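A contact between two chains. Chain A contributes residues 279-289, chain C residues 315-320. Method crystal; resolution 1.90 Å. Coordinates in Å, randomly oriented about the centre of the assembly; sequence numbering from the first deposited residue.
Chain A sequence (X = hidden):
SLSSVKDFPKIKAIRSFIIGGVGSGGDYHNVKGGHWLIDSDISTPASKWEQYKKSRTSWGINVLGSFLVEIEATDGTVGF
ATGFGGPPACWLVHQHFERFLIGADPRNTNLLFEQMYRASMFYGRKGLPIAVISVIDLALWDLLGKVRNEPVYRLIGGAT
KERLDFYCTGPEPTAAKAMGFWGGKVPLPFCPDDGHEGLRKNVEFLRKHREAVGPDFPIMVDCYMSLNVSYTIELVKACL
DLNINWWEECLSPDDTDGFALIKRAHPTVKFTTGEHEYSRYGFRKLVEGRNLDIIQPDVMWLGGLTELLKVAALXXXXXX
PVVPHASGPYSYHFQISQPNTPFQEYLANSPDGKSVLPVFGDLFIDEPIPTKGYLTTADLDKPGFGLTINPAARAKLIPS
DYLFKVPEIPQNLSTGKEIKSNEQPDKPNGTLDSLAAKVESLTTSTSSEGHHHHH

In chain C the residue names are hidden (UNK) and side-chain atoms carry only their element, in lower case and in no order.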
# COMPACT_ATOMS: atom_id res chain seq x y z
N SER A 279 -6.47 25.08 10.44
CA SER A 279 -5.07 24.85 10.81
C SER A 279 -4.23 24.14 9.75
O SER A 279 -4.76 23.52 8.83
CB SER A 279 -4.96 24.07 12.12
OG SER A 279 -4.96 22.67 11.90
N ARG A 280 -2.91 24.24 9.90
CA ARG A 280 -2.01 23.60 8.95
C ARG A 280 -2.16 22.09 9.03
O ARG A 280 -1.94 21.37 8.06
CB ARG A 280 -0.55 24.01 9.22
CG ARG A 280 -0.02 23.75 10.64
CD ARG A 280 1.43 24.27 10.74
NE ARG A 280 2.06 24.06 12.05
CZ ARG A 280 2.09 24.96 13.03
NH1 ARG A 280 1.52 26.15 12.87
NH2 ARG A 280 2.73 24.68 14.16
N TYR A 281 -2.57 21.61 10.20
CA TYR A 281 -2.76 20.18 10.43
C TYR A 281 -4.01 19.69 9.71
O TYR A 281 -4.07 18.55 9.25
CB TYR A 281 -2.88 19.91 11.92
CG TYR A 281 -1.67 20.38 12.68
CD1 TYR A 281 -0.44 19.72 12.56
CD2 TYR A 281 -1.73 21.51 13.49
CE1 TYR A 281 0.69 20.18 13.22
CE2 TYR A 281 -0.60 21.98 14.16
CZ TYR A 281 0.60 21.31 14.02
OH TYR A 281 1.72 21.75 14.68
N GLY A 282 -5.01 20.56 9.62
CA GLY A 282 -6.23 20.19 8.94
C GLY A 282 -6.01 20.16 7.44
O GLY A 282 -6.46 19.24 6.75
N PHE A 283 -5.31 21.16 6.92
CA PHE A 283 -5.07 21.25 5.49
C PHE A 283 -4.05 20.27 4.92
O PHE A 283 -4.11 19.94 3.74
CB PHE A 283 -4.71 22.69 5.12
CG PHE A 283 -5.91 23.59 5.05
CD1 PHE A 283 -6.75 23.57 3.93
CD2 PHE A 283 -6.28 24.36 6.15
CE1 PHE A 283 -7.93 24.30 3.91
CE2 PHE A 283 -7.46 25.10 6.13
CZ PHE A 283 -8.29 25.07 5.01
N ARG A 284 -3.13 19.79 5.76
CA ARG A 284 -2.14 18.84 5.26
C ARG A 284 -2.84 17.62 4.67
O ARG A 284 -2.37 17.02 3.71
CB ARG A 284 -1.18 18.42 6.38
CG ARG A 284 -1.66 17.26 7.24
CD ARG A 284 -0.70 17.01 8.41
NE ARG A 284 -1.07 15.82 9.18
CZ ARG A 284 -0.48 15.45 10.32
NH1 ARG A 284 0.51 16.17 10.82
NH2 ARG A 284 -0.89 14.36 10.95
N LYS A 285 -3.99 17.27 5.26
CA LYS A 285 -4.78 16.13 4.80
C LYS A 285 -5.42 16.34 3.43
O LYS A 285 -5.60 15.39 2.67
CB LYS A 285 -5.87 15.80 5.82
CG LYS A 285 -5.38 15.00 7.01
CD LYS A 285 -4.83 13.66 6.52
CE LYS A 285 -4.47 12.75 7.67
NZ LYS A 285 -3.91 11.46 7.17
N LEU A 286 -5.78 17.58 3.12
CA LEU A 286 -6.39 17.88 1.84
C LEU A 286 -5.37 17.81 0.71
O LEU A 286 -5.72 17.59 -0.45
CB LEU A 286 -7.06 19.26 1.87
CG LEU A 286 -8.47 19.29 2.47
CD1 LEU A 286 -8.45 18.73 3.89
CD2 LEU A 286 -8.99 20.72 2.46
N VAL A 287 -4.10 18.01 1.04
CA VAL A 287 -3.04 17.95 0.05
C VAL A 287 -2.54 16.51 -0.12
O VAL A 287 -2.17 16.11 -1.22
CB VAL A 287 -1.85 18.87 0.44
CG1 VAL A 287 -0.71 18.71 -0.55
CG2 VAL A 287 -2.32 20.32 0.46
N GLU A 288 -2.55 15.74 0.97
CA GLU A 288 -2.11 14.34 0.90
C GLU A 288 -2.97 13.58 -0.10
O GLU A 288 -4.19 13.64 -0.04
CB GLU A 288 -2.22 13.65 2.27
CG GLU A 288 -1.44 14.30 3.39
CD GLU A 288 -1.51 13.51 4.69
OE1 GLU A 288 -2.43 12.68 4.84
OE2 GLU A 288 -0.65 13.75 5.56
N GLY A 289 -2.32 12.85 -1.01
CA GLY A 289 -3.07 12.09 -1.99
C GLY A 289 -3.34 12.91 -3.24
O GLY A 289 -3.63 12.36 -4.30
N UNK C 315 7.26 21.27 6.83
CA UNK C 315 7.72 20.43 7.93
C UNK C 315 6.89 20.69 9.19
O UNK C 315 6.59 19.77 9.94
c UNK C 315 9.19 20.71 8.22
N UNK C 316 6.51 21.95 9.40
CA UNK C 316 5.72 22.33 10.57
C UNK C 316 4.35 21.66 10.57
O UNK C 316 3.77 21.42 11.64
c UNK C 316 5.58 23.84 10.64
N UNK C 317 3.81 21.39 9.39
CA UNK C 317 2.50 20.74 9.29
C UNK C 317 2.58 19.30 9.79
O UNK C 317 1.55 18.67 10.04
c UNK C 317 2.01 20.77 7.85
N UNK C 318 3.80 18.79 9.92
CA UNK C 318 4.02 17.42 10.40
C UNK C 318 4.90 17.43 11.65
O UNK C 318 5.42 16.39 12.07
o UNK C 318 1.00 15.67 5.07
c UNK C 318 1.91 15.86 6.08
c UNK C 318 2.81 15.26 8.23
c UNK C 318 4.67 16.58 9.30
c UNK C 318 2.84 16.89 5.98
c UNK C 318 1.89 15.04 7.20
c UNK C 318 3.74 17.10 7.01
c UNK C 318 3.74 16.29 8.15
N UNK C 319 5.06 18.61 12.24
CA UNK C 319 5.86 18.79 13.44
C UNK C 319 7.29 18.28 13.32
O UNK C 319 7.89 17.86 14.30
c UNK C 319 3.82 18.74 14.96
o UNK C 319 2.85 17.99 15.17
o UNK C 319 3.73 19.99 15.00
c UNK C 319 5.17 18.12 14.64
N UNK C 320 7.82 18.32 12.10
CA UNK C 320 9.19 17.90 11.87
C UNK C 320 10.07 19.13 12.07
O UNK C 320 9.89 20.16 11.42
c UNK C 320 8.57 16.08 10.28
c UNK C 320 9.38 17.36 10.45
c UNK C 320 10.87 17.08 10.18
O HOH W 1 5.02 22.58 14.27
O HOH W 2 2.25 16.32 13.06
O HOH W 3 0.48 16.94 2.89

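Position 315 of chain C carries one side-chain carbon, out of reach of the chain A stretch; it is alanine. The carbonyl O of A315(C) instead accepts bonds from the backbone N atoms of positions 318 and 320, which fold the chain back on itself.

Position 316 again has a single carbon, pointing sideways, with NE of R280(A) 3.8 Å from its CB. One carbon and no more is alanine. What A316(C) offers is its backbone: NE of R280(A) donates to O of A316(C) at 3.2 Å, with that oxygen at the edge of the guanidinium, near its plane.

Position 317 has one carbon too, lying 4.4 Å from CB of R280(A) and 4.2 Å from CB of R284(A). It is a third alanine, and the small side chain accompanies a close approach of the backbones: CA of A317(C) is 5.4 Å from CA of R280(A). NH1 of R284(A) donates to O of A317(C) at 2.8 Å, with a favourable N-H...O angle of 161°.

Position 318 shows one carbon leading to a six-carbon ring that bears an oxygen. Its CA-to-CB bond points away from chain A, yet the ring comes back to it: CD of R284(A) sits over one face, 3.9 Å from the ring centroid, in a CH-pi contact, and the oxygen on the ring lies 2.6 Å from OE2 of E288(A). This is tyrosine, and OH of Y318(C) is the donor to OE2 of E288(A), which lies at the ring's edge. That carboxylate is held from its own chain by a salt bridge, NZ of K285(A) to OE1 of E288(A) at 3.0 Å.

Position 319 has two carbons, the second carrying two oxygens, one of them 2.7 Å from OH of Y281(A). A carboxylate one carbon beyond CB is aspartate, and OH of Y281(A) donates to OD1 of D319(C). Water 1 links OD1 to NH2 of R280(A), and water 2 links OD2 to NH1 of R284(A), so the acid reaches both arginines through solvent.

Position 320 has one carbon carrying two more and makes no contact with the chain A stretch; the beta-branched pattern is valine.

The rule here is a polar helix face reading a turn. R280(A) and R284(A), one helical turn apart, take successive carbonyls of the type I turn from A316(C) to D319(C), while A316(C) and A317(C), with a single side-chain carbon each, lie where the backbones come close. Y318(C) and D319(C) add specific side-chain bonds to E288(A) and Y281(A). R284(A) does double duty: its guanidinium binds a carbonyl while its aliphatic stem packs on an aromatic face.

Chain C 315-320: AAAYDV
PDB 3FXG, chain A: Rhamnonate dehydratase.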